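Local coordinates for protein PcyX_EBK42635 (Marine metagenome, PDB 5OWG) that probably catalyses the ferredoxin-dependent four-electron reduction of biliverdin to the pink pigment phycoerythrobilin, as a bilin reductase of oceanic phage type, at residues L78-M83 and N175-I180; L84-P89 and E184-M189; Y198-Q203 and N230-V235. All coordinates share one frame; numbering follows the deposited sequence.

Contact 1 is buried, contact 3 partly buried and contact 2 at the surface. Contact 1 is apolar. It sets strand 73-82 against helix 161-179 on one side of the sheet. Contact 2 continues both of these elements into loops, L84-P89 and E184-M189. It relies on weak bonds from backbone N-H groups to Thr85, while Glu184 and Glu186 turn to outside partners. Contact 3 joins helix 189-204 to the C-terminal segment through aromatic rings. Contacts 1 and 2 meet where Tyr176 OH probably hydrogen-bonds Pro89 O. Contacts 1 and 3 meet through Phe81 and Cys79, which touch Phe232. Contact 2 leads into helix 189-204, which carries half of contact 3.

Contact 1 (L78-M83 and N175-I180); sequences LCLFPM and NYIDKI
Leu80 and Tyr176 run alongside each other with opposite headings. The CD2 methyl of Leu80 lies 3.5 Å from Tyr176 CE2, and Leu80 CB is 3.7 Å from the same ring carbon. The methyl approaches the ring obliquely. Tyr176 CG is anti to the backbone N (chi1 174°), and the ring extends from the helix toward the strand. Its hydroxyl lies near the proline ring, with Tyr176 OH 3.6 Å from Pro82 CD. The Pro82 ring and the tyrosine side chain cross at about a right angle. Tyr176 OH is not left without a polar partner, since it probably hydrogen-bonds Pro89 O. Phe109 meets the Tyr176 ring edge-to-face.

This is the helix-on-sheet packing of the alpha/beta/alpha sandwich of ferredoxin-dependent bilin reductases. Strand 78-82 and helix 175-179 run almost exactly parallel, at 4°, with their axes 10.9 Å apart.

Ile180 joins beyond the tyrosine. Its CG1 is anti to the backbone N (chi1 -169°), and Ile180 CD1 comes within 3.8 Å of Pro82 CB. Ile177 makes a lighter contact, with CG1 at 4.1 Å from Leu80 CD2. Ile177 also touches Val24 of helix 14-28. Leu80 in turn packs on Ile57 and Ala60 of strand 57-67 and on Tyr91 of strand 90-96.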
ATOM      1  N   LEU A  78       1.531   0.288  -2.307  1.00 42.99           N
ATOM      2  CA  LEU A  78       1.058   1.223  -1.295  1.00 37.20           C
ATOM      3  C   LEU A  78      -0.349   0.821  -0.889  1.00 39.26           C
ATOM      4  O   LEU A  78      -1.242   0.738  -1.738  1.00 38.24           O
ATOM      5  CB  LEU A  78       1.086   2.665  -1.815  1.00 45.61           C
ATOM      6  CG  LEU A  78       0.646   3.754  -0.832  1.00 43.75           C
ATOM      7  CD1 LEU A  78       1.584   3.843   0.364  1.00 38.16           C
ATOM      8  CD2 LEU A  78       0.561   5.097  -1.534  1.00 45.92           C
ATOM      9  N   CYS A  79      -0.543   0.576   0.405  1.00 42.28           N
ATOM     10  CA  CYS A  79      -1.824   0.124   0.925  1.00 32.12           C
ATOM     11  C   CYS A  79      -2.107   0.828   2.242  1.00 39.66           C
ATOM     12  O   CYS A  79      -1.199   1.067   3.042  1.00 39.83           O
ATOM     13  CB  CYS A  79      -1.847  -1.392   1.141  1.00 37.49           C
ATOM     14  SG  CYS A  79      -3.477  -2.031   1.530  1.00 55.02           S
ATOM     15  N   LEU A  80      -3.380   1.154   2.461  1.00 51.27           N
ATOM     16  CA  LEU A  80      -3.824   1.815   3.683  1.00 56.13           C
ATOM     17  C   LEU A  80      -5.029   1.077   4.247  1.00 42.51           C
ATOM     18  O   LEU A  80      -6.052   0.946   3.568  1.00 50.03           O
ATOM     19  CB  LEU A  80      -4.185   3.282   3.425  1.00 50.20           C
ATOM     20  CG  LEU A  80      -3.087   4.332   3.615  1.00 40.89           C
ATOM     21  CD1 LEU A  80      -2.063   4.278   2.491  1.00 33.91           C
ATOM     22  CD2 LEU A  80      -3.691   5.727   3.723  1.00 49.55           C
ATOM     23  N   PHE A  81      -4.907   0.603   5.493  1.00 34.18           N
ATOM     24  CA  PHE A  81      -6.026   0.013   6.220  1.00 28.20           C
ATOM     25  C   PHE A  81      -6.562   1.008   7.241  1.00 43.68           C
ATOM     26  O   PHE A  81      -5.774   1.546   8.032  1.00 44.69           O
ATOM     27  CB  PHE A  81      -5.591  -1.263   6.938  1.00 53.05           C
ATOM     28  CG  PHE A  81      -5.438  -2.455   6.036  1.00 51.03           C
ATOM     29  CD1 PHE A  81      -6.543  -3.199   5.654  1.00 52.01           C
ATOM     30  CD2 PHE A  81      -4.187  -2.850   5.594  1.00 50.35           C
ATOM     31  CE1 PHE A  81      -6.405  -4.302   4.835  1.00 58.92           C
ATOM     32  CE2 PHE A  81      -4.042  -3.955   4.775  1.00 52.37           C
ATOM     33  CZ  PHE A  81      -5.152  -4.680   4.394  1.00 52.31           C
ATOM     34  N   PRO A  82      -7.864   1.290   7.279  1.00 40.02           N
ATOM     35  CA  PRO A  82      -8.394   2.174   8.325  1.00 54.16           C
ATOM     36  C   PRO A  82      -8.427   1.480   9.681  1.00 47.32           C
ATOM     37  O   PRO A  82      -8.175   0.280   9.809  1.00 49.36           O
ATOM     38  CB  PRO A  82      -9.804   2.507   7.831  1.00 57.25           C
ATOM     39  CG  PRO A  82     -10.172   1.370   6.946  1.00 56.12           C
ATOM     40  CD  PRO A  82      -8.896   0.938   6.287  1.00 51.88           C
ATOM     41  N   MET A  83      -8.746   2.263  10.710  1.00 43.54           N
ATOM     42  CA  MET A  83      -8.805   1.743  12.068  1.00 40.99           C
ATOM     43  C   MET A  83     -10.044   0.860  12.244  1.00 57.34           C
ATOM     44  O   MET A  83     -10.952   0.833  11.406  1.00 51.86           O
ATOM     45  CB  MET A  83      -8.794   2.896  13.077  1.00 44.60           C
ATOM     46  CG  MET A  83      -8.451   2.509  14.516  1.00 54.55           C
ATOM     47  SD  MET A  83      -6.884   1.629  14.673  1.00 53.87           S
ATOM     48  CE  MET A  83      -5.736   2.893  14.140  1.00 48.82           C
ATOM     49  N   ASN A 175      -6.746  12.853  -0.645  1.00 53.95           N
ATOM     50  CA  ASN A 175      -8.180  12.883  -0.386  1.00 54.58           C
ATOM     51  C   ASN A 175      -8.645  11.683   0.431  1.00 61.48           C
ATOM     52  O   ASN A 175      -9.626  11.795   1.175  1.00 60.70           O
ATOM     53  CB  ASN A 175      -8.949  12.949  -1.706  1.00 66.30           C
ATOM     54  CG  ASN A 175      -9.109  14.367  -2.211  1.00 69.68           C
ATOM     55  OD1 ASN A 175     -10.049  15.063  -1.834  1.00 81.36           O
ATOM     56  ND2 ASN A 175      -8.188  14.805  -3.063  1.00 50.49           N
ATOM     57  N   TYR A 176      -7.974  10.535   0.305  1.00 63.19           N
ATOM     58  CA  TYR A 176      -8.331   9.380   1.123  1.00 60.12           C
ATOM     59  C   TYR A 176      -8.031   9.643   2.593  1.00 35.29           C
ATOM     60  O   TYR A 176      -8.850   9.346   3.471  1.00 52.04           O
ATOM     61  CB  TYR A 176      -7.579   8.136   0.645  1.00 57.01           C
ATOM     62  CG  TYR A 176      -7.790   6.920   1.526  1.00 56.08           C
ATOM     63  CD1 TYR A 176      -8.846   6.046   1.297  1.00 59.14           C
ATOM     64  CD2 TYR A 176      -6.934   6.647   2.588  1.00 54.54           C
ATOM     65  CE1 TYR A 176      -9.043   4.935   2.098  1.00 49.99           C
ATOM     66  CE2 TYR A 176      -7.124   5.539   3.397  1.00 47.52           C
ATOM     67  CZ  TYR A 176      -8.180   4.687   3.146  1.00 51.29           C
ATOM     68  OH  TYR A 176      -8.378   3.583   3.942  1.00 50.10           O
ATOM     69  N   ILE A 177      -6.853  10.200   2.878  1.00 43.89           N
ATOM     70  CA  ILE A 177      -6.451  10.465   4.255  1.00 57.81           C
ATOM     71  C   ILE A 177      -7.395  11.459   4.912  1.00 59.41           C
ATOM     72  O   ILE A 177      -7.530  11.480   6.141  1.00 55.92           O
ATOM     73  CB  ILE A 177      -4.989  10.960   4.275  1.00 54.29           C
ATOM     74  CG1 ILE A 177      -4.058   9.855   3.764  1.00 60.88           C
ATOM     75  CG2 ILE A 177      -4.574  11.388   5.676  1.00 54.92           C
ATOM     76  CD1 ILE A 177      -2.635  10.301   3.487  1.00 52.75           C
ATOM     77  N   ASP A 178      -8.064  12.292   4.115  1.00 63.40           N
ATOM     78  CA  ASP A 178      -8.979  13.287   4.662  1.00 61.86           C
ATOM     79  C   ASP A 178     -10.362  12.698   4.918  1.00 54.33           C
ATOM     80  O   ASP A 178     -10.917  12.849   6.012  1.00 64.64           O
ATOM     81  CB  ASP A 178      -9.072  14.478   3.707  1.00 75.70           C
ATOM     82  CG  ASP A 178     -10.231  15.405   4.036  1.00 82.87           C
ATOM     83  OD1 ASP A 178     -10.661  15.441   5.208  1.00 77.91           O
ATOM     84  OD2 ASP A 178     -10.720  16.091   3.115  1.00 73.89           O
ATOM     85  N   LYS A 179     -10.942  12.030   3.920  1.00 54.76           N
ATOM     86  CA  LYS A 179     -12.327  11.587   4.036  1.00 52.03           C
ATOM     87  C   LYS A 179     -12.480  10.370   4.939  1.00 57.45           C
ATOM     88  O   LYS A 179     -13.542  10.194   5.548  1.00 50.60           O
ATOM     89  CB  LYS A 179     -12.894  11.281   2.650  1.00 63.44           C
ATOM     90  CG  LYS A 179     -12.944  12.488   1.727  1.00 68.18           C
ATOM     91  CD  LYS A 179     -13.427  12.112   0.335  1.00 70.81           C
ATOM     92  CE  LYS A 179     -13.509  13.327  -0.579  1.00 70.82           C
ATOM     93  NZ  LYS A 179     -14.469  14.351  -0.082  1.00 68.11           N
ATOM     94  N   ILE A 180     -11.453   9.524   5.043  1.00 54.82           N
ATOM     95  CA  ILE A 180     -11.570   8.335   5.884  1.00 46.47           C
ATOM     96  C   ILE A 180     -11.844   8.728   7.329  1.00 39.06           C
ATOM     97  O   ILE A 180     -12.480   7.974   8.077  1.00 38.81           O
ATOM     98  CB  ILE A 180     -10.301   7.464   5.762  1.00 40.74           C
ATOM     99  CG1 ILE A 180     -10.511   6.098   6.421  1.00 39.80           C
ATOM    100  CG2 ILE A 180      -9.100   8.151   6.402  1.00 41.18           C
ATOM    101  CD1 ILE A 180     -11.501   5.198   5.696  1.00 55.24           C
TER

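Contact 2 (L84-P89 and E184-M189); sequences LTNGGP and EGEAEM
Glu184 and Gly185 begin the second segment beside Thr85. The aliphatic part of Glu184 passes the threonine, with Glu184 CG 3.9 Å from Thr85 OG1. Its carboxylate looks elsewhere, to a salt bridge with Arg55.

Gly185 follows with a positive phi, a backbone shape that suits glycine. Gly185 N makes two weak hydrogen bonds to the same residue, one to Thr85 O and one to Thr85 OG1, both 3.3 Å long. The hydroxyl sits between the backbone N and the carbonyl carbon of its own residue (chi1 61°), on the side of Gly185.

The Glu186 side chain runs next to that of Asn86 in the same direction, with amide and carboxylate planes 80° apart. Its OE2 is hydrogen-bonded to His117 and its OE1 to His183.

Ala187 N gives a third weak bond, to Thr85 O at 3.0 Å, and this carbonyl therefore holds two backbone donors. Ala187 CB rests 3.4 Å from the same Thr85 O.

Glu188 takes the N-cap position of helix 189-204. Its OE1 accepts from Met189 N at 2.8 Å, through the anti lone pair.

Met189 opens the helix against Leu84. Met189 CA lies 3.4 Å from Leu84 O, and this CA-H...O contact is nearly straight at 173°. Met189 CG also packs 3.7 Å from Leu84 CB, and Leu84 itself touches Ile193 and Gln196 of the same helix.

The partner segment L84-P89 connects antiparallel strands 73-82 and 90-96, so the arrangement is a beta-hairpin connection, with what may be an Asx turn at Asn86, its bond modelled doubtfully short, laid against the linker between two helices.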
ATOM      1  N   LEU A  84     -10.075   0.137  13.366  1.00 43.14           N
ATOM      2  CA  LEU A  84     -10.945  -1.020  13.533  1.00 58.62           C
ATOM      3  C   LEU A  84     -12.401  -0.689  13.855  1.00 67.50           C
ATOM      4  O   LEU A  84     -13.232  -1.602  13.817  1.00 81.47           O
ATOM      5  CB  LEU A  84     -10.374  -1.929  14.626  1.00 57.08           C
ATOM      6  CG  LEU A  84      -8.966  -2.470  14.345  1.00 57.71           C
ATOM      7  CD1 LEU A  84      -8.450  -3.272  15.528  1.00 64.08           C
ATOM      8  CD2 LEU A  84      -8.932  -3.319  13.078  1.00 51.01           C
ATOM      9  N   THR A  85     -12.749   0.557  14.182  1.00 52.97           N
ATOM     10  CA  THR A  85     -14.156   0.945  14.231  1.00 68.66           C
ATOM     11  C   THR A  85     -14.622   1.585  12.931  1.00 66.02           C
ATOM     12  O   THR A  85     -15.804   1.922  12.807  1.00 65.45           O
ATOM     13  CB  THR A  85     -14.438   1.909  15.394  1.00 53.80           C
ATOM     14  OG1 THR A  85     -13.680   3.114  15.230  1.00 57.61           O
ATOM     15  CG2 THR A  85     -14.105   1.270  16.735  1.00 56.22           C
ATOM     16  N   ASN A  86     -13.725   1.759  11.968  1.00 61.85           N
ATOM     17  CA  ASN A  86     -14.066   2.314  10.670  1.00 53.81           C
ATOM     18  C   ASN A  86     -14.428   1.194   9.705  1.00 71.68           C
ATOM     19  O   ASN A  86     -13.863   0.098   9.752  1.00 65.85           O
ATOM     20  CB  ASN A  86     -12.894   3.128  10.119  1.00 63.68           C
ATOM     21  CG  ASN A  86     -13.252   3.901   8.866  1.00 61.53           C
ATOM     22  OD1 ASN A  86     -14.133   3.505   8.102  1.00 75.09           O
ATOM     23  ND2 ASN A  86     -12.562   5.014   8.648  1.00 54.01           N
ATOM     24  N   GLY A  87     -15.386   1.481   8.827  1.00 79.80           N
ATOM     25  CA  GLY A  87     -15.833   0.513   7.846  1.00 67.97           C
ATOM     26  C   GLY A  87     -15.486   0.929   6.433  1.00 53.04           C
ATOM     27  O   GLY A  87     -16.074   0.432   5.468  1.00 56.02           O
ATOM     28  N   GLY A  88     -14.523   1.837   6.298  1.00 68.84           N
ATOM     29  CA  GLY A  88     -14.184   2.401   5.014  1.00 64.35           C
ATOM     30  C   GLY A  88     -13.423   1.441   4.124  1.00 74.27           C
ATOM     31  O   GLY A  88     -13.000   0.359   4.546  1.00 66.66           O
ATOM     32  N   PRO A  89     -13.236   1.826   2.860  1.00 69.00           N
ATOM     33  CA  PRO A  89     -12.517   0.958   1.919  1.00 73.53           C
ATOM     34  C   PRO A  89     -11.028   0.877   2.220  1.00 74.85           C
ATOM     35  O   PRO A  89     -10.572   1.312   3.283  1.00 61.20           O
ATOM     36  CB  PRO A  89     -12.785   1.622   0.562  1.00 67.59           C
ATOM     37  CG  PRO A  89     -13.011   3.055   0.885  1.00 68.53           C
ATOM     38  CD  PRO A  89     -13.678   3.082   2.231  1.00 63.69           C
ATOM     39  N   GLU A 184     -15.049   7.184  11.369  1.00 58.24           N
ATOM     40  CA  GLU A 184     -14.652   6.580  12.632  1.00 65.05           C
ATOM     41  C   GLU A 184     -15.877   6.306  13.497  1.00 57.47           C
ATOM     42  O   GLU A 184     -16.683   7.207  13.753  1.00 72.09           O
ATOM     43  CB  GLU A 184     -13.684   7.510  13.360  1.00 61.89           C
ATOM     44  CG  GLU A 184     -13.095   6.952  14.641  1.00 52.84           C
ATOM     45  CD  GLU A 184     -12.344   8.005  15.430  1.00 58.20           C
ATOM     46  OE1 GLU A 184     -12.998   8.924  15.967  1.00 64.90           O
ATOM     47  OE2 GLU A 184     -11.100   7.922  15.502  1.00 50.75           O
ATOM     48  N   GLY A 185     -16.019   5.059  13.948  1.00 65.22           N
ATOM     49  CA  GLY A 185     -17.101   4.676  14.831  1.00 58.82           C
ATOM     50  C   GLY A 185     -18.336   4.131  14.147  1.00 62.88           C
ATOM     51  O   GLY A 185     -19.260   3.685  14.839  1.00 68.86           O
ATOM     52  N   GLU A 186     -18.387   4.148  12.818  1.00 55.23           N
ATOM     53  CA  GLU A 186     -19.560   3.702  12.077  1.00 58.01           C
ATOM     54  C   GLU A 186     -19.649   2.186  11.943  1.00 75.95           C
ATOM     55  O   GLU A 186     -20.520   1.704  11.211  1.00 72.47           O
ATOM     56  CB  GLU A 186     -19.561   4.327  10.682  1.00 56.58           C
ATOM     57  CG  GLU A 186     -18.570   3.692   9.725  1.00 64.33           C
ATOM     58  CD  GLU A 186     -18.530   4.398   8.390  1.00 79.58           C
ATOM     59  OE1 GLU A 186     -19.114   5.497   8.280  1.00 61.45           O
ATOM     60  OE2 GLU A 186     -17.915   3.858   7.447  1.00 74.29           O
ATOM     61  N   ALA A 187     -18.777   1.429  12.606  1.00 65.17           N
ATOM     62  CA  ALA A 187     -18.765  -0.018  12.445  1.00 66.66           C
ATOM     63  C   ALA A 187     -18.382  -0.680  13.761  1.00 61.11           C
ATOM     64  O   ALA A 187     -17.851  -0.039  14.673  1.00 66.56           O
ATOM     65  CB  ALA A 187     -17.800  -0.452  11.335  1.00 71.11           C
ATOM     66  N   GLU A 188     -18.660  -1.978  13.842  1.00 68.38           N
ATOM     67  CA  GLU A 188     -18.305  -2.781  15.004  1.00 79.24           C
ATOM     68  C   GLU A 188     -16.965  -3.468  14.767  1.00 87.38           C
ATOM     69  O   GLU A 188     -16.681  -3.938  13.663  1.00 82.90           O
ATOM     70  CB  GLU A 188     -19.390  -3.822  15.290  1.00 91.33           C
ATOM     71  CG  GLU A 188     -19.106  -4.741  16.476  1.00102.42           C
ATOM     72  CD  GLU A 188     -18.936  -3.987  17.783  1.00106.77           C
ATOM     73  OE1 GLU A 188     -17.988  -3.182  17.893  1.00 99.86           O
ATOM     74  OE2 GLU A 188     -19.755  -4.200  18.701  1.00106.46           O
ATOM     75  N   MET A 189     -16.151  -3.531  15.823  1.00 87.52           N
ATOM     76  CA  MET A 189     -14.772  -3.992  15.683  1.00 92.11           C
ATOM     77  C   MET A 189     -14.702  -5.371  15.036  1.00 91.10           C
ATOM     78  O   MET A 189     -13.951  -5.580  14.075  1.00 88.45           O
ATOM     79  CB  MET A 189     -14.095  -4.012  17.055  1.00 90.64           C
ATOM     80  CG  MET A 189     -12.647  -3.549  17.038  1.00 95.46           C
ATOM     81  SD  MET A 189     -11.860  -3.677  18.656  1.00 93.26           S
ATOM     82  CE  MET A 189     -11.434  -1.966  18.963  1.00 88.41           C
TER

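Contact 3 (Y198-Q203 and N230-V235); sequences YYSEHQ and NLFPFV
Tyr199 CG is anti to the backbone N (chi1 170°), while Phe232 CG is anti to its own carbonyl carbon (chi1 -62°). These torsions bring the two CG atoms to the interface, where the rings form a T-shaped pair. The edge of Tyr199 is directed at the face of Phe232, with centroids 5.7 Å apart and planes at 87°. The nearest ring carbons are Tyr199 CE1 and Phe232 CE1, at 3.9 Å. The pair ties the C-terminal segment to helix 189-204, which flanks the central antiparallel sheet of the bilin reductase fold. Cys79 and Phe81 of strand 73-82 also touch Phe232.

Gln203 lies one helical turn after Tyr199 and packs on the same phenylalanine. Its chain is extended, and Gln203 CG comes 3.4 Å from Phe232 CE2. Its amide carbon CD is 3.7 Å from Phe232 CZ, and the amide is tilted from the ring plane. Leu231 CD1 sits over one face of the Phe232 ring, toward the rim.

Phe234 reaches back to the helix more loosely, with CE1 4.2 Å from Ser200 CB. The CA atoms of Ser200 and Phe232 are the nearest pair across the two segments, 5.2 Å apart. The Phe232 carbonyl is taken up by Gln204 NE2, and Ser200 OG hydrogen-bonds Gln196 O within the helix. The same Ser200 OG lies 3.3 Å from Phe232 CB.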
ATOM      1  N   TYR A 198     -10.343 -10.721   5.390  1.00 82.38           N
ATOM      2  CA  TYR A 198     -10.822 -11.336   4.156  1.00 90.32           C
ATOM      3  C   TYR A 198     -10.153 -10.714   2.937  1.00 87.15           C
ATOM      4  O   TYR A 198      -9.824 -11.413   1.971  1.00 87.65           O
ATOM      5  CB  TYR A 198     -12.343 -11.198   4.068  1.00 97.71           C
ATOM      6  CG  TYR A 198     -12.968 -11.836   2.846  1.00109.14           C
ATOM      7  CD1 TYR A 198     -13.278 -13.190   2.826  1.00113.38           C
ATOM      8  CD2 TYR A 198     -13.263 -11.081   1.717  1.00102.56           C
ATOM      9  CE1 TYR A 198     -13.855 -13.777   1.714  1.00115.27           C
ATOM     10  CE2 TYR A 198     -13.840 -11.657   0.601  1.00111.99           C
ATOM     11  CZ  TYR A 198     -14.134 -13.005   0.605  1.00115.67           C
ATOM     12  OH  TYR A 198     -14.708 -13.580  -0.506  1.00112.72           O
ATOM     13  N   TYR A 199      -9.942  -9.397   2.967  1.00 81.73           N
ATOM     14  CA  TYR A 199      -9.199  -8.735   1.902  1.00 79.82           C
ATOM     15  C   TYR A 199      -7.739  -9.168   1.903  1.00 82.10           C
ATOM     16  O   TYR A 199      -7.120  -9.292   0.839  1.00 77.15           O
ATOM     17  CB  TYR A 199      -9.317  -7.218   2.061  1.00 67.59           C
ATOM     18  CG  TYR A 199      -8.395  -6.411   1.173  1.00 63.89           C
ATOM     19  CD1 TYR A 199      -7.081  -6.158   1.549  1.00 66.30           C
ATOM     20  CD2 TYR A 199      -8.842  -5.883  -0.031  1.00 61.10           C
ATOM     21  CE1 TYR A 199      -6.237  -5.417   0.746  1.00 68.89           C
ATOM     22  CE2 TYR A 199      -8.006  -5.138  -0.841  1.00 69.01           C
ATOM     23  CZ  TYR A 199      -6.705  -4.907  -0.446  1.00 72.85           C
ATOM     24  OH  TYR A 199      -5.869  -4.168  -1.249  1.00 72.65           O
ATOM     25  N   SER A 200      -7.171  -9.404   3.088  1.00 77.68           N
ATOM     26  CA  SER A 200      -5.774  -9.817   3.173  1.00 82.26           C
ATOM     27  C   SER A 200      -5.601 -11.262   2.724  1.00 92.11           C
ATOM     28  O   SER A 200      -4.614 -11.596   2.058  1.00 87.48           O
ATOM     29  CB  SER A 200      -5.260  -9.627   4.600  1.00 67.67           C
ATOM     30  OG  SER A 200      -5.218  -8.253   4.944  1.00 64.44           O
ATOM     31  N   GLU A 201      -6.544 -12.134   3.083  1.00 95.82           N
ATOM     32  CA  GLU A 201      -6.519 -13.508   2.596  1.00 82.41           C
ATOM     33  C   GLU A 201      -6.477 -13.543   1.073  1.00 83.54           C
ATOM     34  O   GLU A 201      -5.587 -14.157   0.474  1.00 66.69           O
ATOM     35  CB  GLU A 201      -7.739 -14.268   3.123  1.00 96.86           C
ATOM     36  CG  GLU A 201      -8.153 -15.467   2.274  1.00101.55           C
ATOM     37  CD  GLU A 201      -9.299 -16.243   2.888  1.00107.38           C
ATOM     38  OE1 GLU A 201      -9.886 -15.756   3.878  1.00110.72           O
ATOM     39  OE2 GLU A 201      -9.616 -17.340   2.383  1.00 99.31           O
ATOM     40  N   HIS A 202      -7.440 -12.881   0.429  1.00 93.08           N
ATOM     41  CA  HIS A 202      -7.555 -12.946  -1.023  1.00 94.55           C
ATOM     42  C   HIS A 202      -6.390 -12.281  -1.743  1.00 91.75           C
ATOM     43  O   HIS A 202      -6.135 -12.612  -2.906  1.00 92.81           O
ATOM     44  CB  HIS A 202      -8.870 -12.307  -1.473  1.00103.00           C
ATOM     45  CG  HIS A 202     -10.010 -13.274  -1.561  1.00104.92           C
ATOM     46  ND1 HIS A 202     -10.282 -13.997  -2.702  1.00101.24           N
ATOM     47  CD2 HIS A 202     -10.942 -13.641  -0.651  1.00107.70           C
ATOM     48  CE1 HIS A 202     -11.335 -14.766  -2.493  1.00108.01           C
ATOM     49  NE2 HIS A 202     -11.755 -14.569  -1.256  1.00107.60           N
ATOM     50  N   GLN A 203      -5.677 -11.357  -1.094  1.00 92.43           N
ATOM     51  CA  GLN A 203      -4.570 -10.676  -1.753  1.00 92.32           C
ATOM     52  C   GLN A 203      -3.200 -11.161  -1.300  1.00 85.39           C
ATOM     53  O   GLN A 203      -2.215 -10.916  -2.005  1.00 89.50           O
ATOM     54  CB  GLN A 203      -4.659  -9.161  -1.535  1.00 80.53           C
ATOM     55  CG  GLN A 203      -3.707  -8.395  -2.440  1.00 85.83           C
ATOM     56  CD  GLN A 203      -4.202  -7.012  -2.797  1.00 94.71           C
ATOM     57  OE1 GLN A 203      -5.204  -6.538  -2.263  1.00 87.81           O
ATOM     58  NE2 GLN A 203      -3.505  -6.358  -3.720  1.00 96.58           N
ATOM     59  N   ASN A 230       4.427  -9.387   6.707  1.00 44.07           N
ATOM     60  CA  ASN A 230       4.633  -7.943   6.680  1.00 40.88           C
ATOM     61  C   ASN A 230       4.054  -7.296   5.428  1.00 36.32           C
ATOM     62  O   ASN A 230       4.498  -6.207   5.043  1.00 47.11           O
ATOM     63  CB  ASN A 230       6.128  -7.620   6.779  1.00 36.55           C
ATOM     64  CG  ASN A 230       6.686  -7.876   8.162  1.00 54.92           C
ATOM     65  OD1 ASN A 230       7.260  -8.934   8.425  1.00 45.11           O
ATOM     66  ND2 ASN A 230       6.517  -6.908   9.059  1.00 40.66           N
ATOM     67  N   LEU A 231       3.080  -7.934   4.784  1.00 40.46           N
ATOM     68  CA  LEU A 231       2.459  -7.394   3.581  1.00 51.89           C
ATOM     69  C   LEU A 231       1.001  -7.033   3.825  1.00 42.96           C
ATOM     70  O   LEU A 231       0.631  -5.861   3.695  1.00 56.32           O
ATOM     71  CB  LEU A 231       2.596  -8.406   2.437  1.00 48.52           C
ATOM     72  CG  LEU A 231       1.777  -8.094   1.186  1.00 54.39           C
ATOM     73  CD1 LEU A 231       2.007  -6.663   0.716  1.00 47.03           C
ATOM     74  CD2 LEU A 231       2.084  -9.081   0.073  1.00 66.86           C
ATOM     75  N   PHE A 232       0.161  -8.004   4.171  1.00 47.24           N
ATOM     76  CA  PHE A 232      -1.202  -7.752   4.637  1.00 57.93           C
ATOM     77  C   PHE A 232      -1.397  -8.521   5.935  1.00 42.69           C
ATOM     78  O   PHE A 232      -2.095  -9.542   5.975  1.00 49.08           O
ATOM     79  CB  PHE A 232      -2.236  -8.154   3.585  1.00 58.50           C
ATOM     80  CG  PHE A 232      -2.123  -7.379   2.309  1.00 57.98           C
ATOM     81  CD1 PHE A 232      -2.472  -6.041   2.265  1.00 65.93           C
ATOM     82  CD2 PHE A 232      -1.671  -7.986   1.154  1.00 65.68           C
ATOM     83  CE1 PHE A 232      -2.361  -5.322   1.093  1.00 64.82           C
ATOM     84  CE2 PHE A 232      -1.551  -7.270  -0.017  1.00 62.81           C
ATOM     85  CZ  PHE A 232      -1.904  -5.938  -0.050  1.00 72.36           C
ATOM     86  N   PRO A 233      -0.783  -8.058   7.020  1.00 47.99           N
ATOM     87  CA  PRO A 233      -0.859  -8.802   8.279  1.00 54.57           C
ATOM     88  C   PRO A 233      -2.282  -8.869   8.803  1.00 69.98           C
ATOM     89  O   PRO A 233      -3.095  -7.966   8.592  1.00 59.68           O
ATOM     90  CB  PRO A 233       0.039  -7.997   9.230  1.00 54.94           C
ATOM     91  CG  PRO A 233       0.856  -7.105   8.346  1.00 59.13           C
ATOM     92  CD  PRO A 233      -0.008  -6.816   7.168  1.00 52.67           C
ATOM     93  N   PHE A 234      -2.577  -9.967   9.490  1.00 69.72           N
ATOM     94  CA  PHE A 234      -3.849 -10.108  10.174  1.00 72.80           C
ATOM     95  C   PHE A 234      -3.773  -9.446  11.544  1.00 69.41           C
ATOM     96  O   PHE A 234      -2.700  -9.320  12.139  1.00 60.34           O
ATOM     97  CB  PHE A 234      -4.220 -11.582  10.319  1.00 81.92           C
ATOM     98  CG  PHE A 234      -4.330 -12.308   9.009  1.00 80.64           C
ATOM     99  CD1 PHE A 234      -5.522 -12.315   8.304  1.00 84.29           C
ATOM    100  CD2 PHE A 234      -3.243 -12.985   8.483  1.00 68.70           C
ATOM    101  CE1 PHE A 234      -5.627 -12.981   7.099  1.00 80.19           C
ATOM    102  CE2 PHE A 234      -3.342 -13.653   7.278  1.00 78.83           C
ATOM    103  CZ  PHE A 234      -4.536 -13.651   6.585  1.00 87.37           C
ATOM    104  N   VAL A 235      -4.930  -9.015  12.039  1.00 70.88           N
ATOM    105  CA  VAL A 235      -5.025  -8.300  13.306  1.00 77.23           C
ATOM    106  C   VAL A 235      -5.642  -9.233  14.338  1.00 72.76           C
ATOM    107  O   VAL A 235      -6.526 -10.035  14.017  1.00 73.49           O
ATOM    108  CB  VAL A 235      -5.843  -6.995  13.171  1.00 67.78           C
ATOM    109  CG1 VAL A 235      -5.998  -6.592  11.703  1.00 51.12           C
ATOM    110  CG2 VAL A 235      -7.211  -7.114  13.847  1.00 65.04           C
TER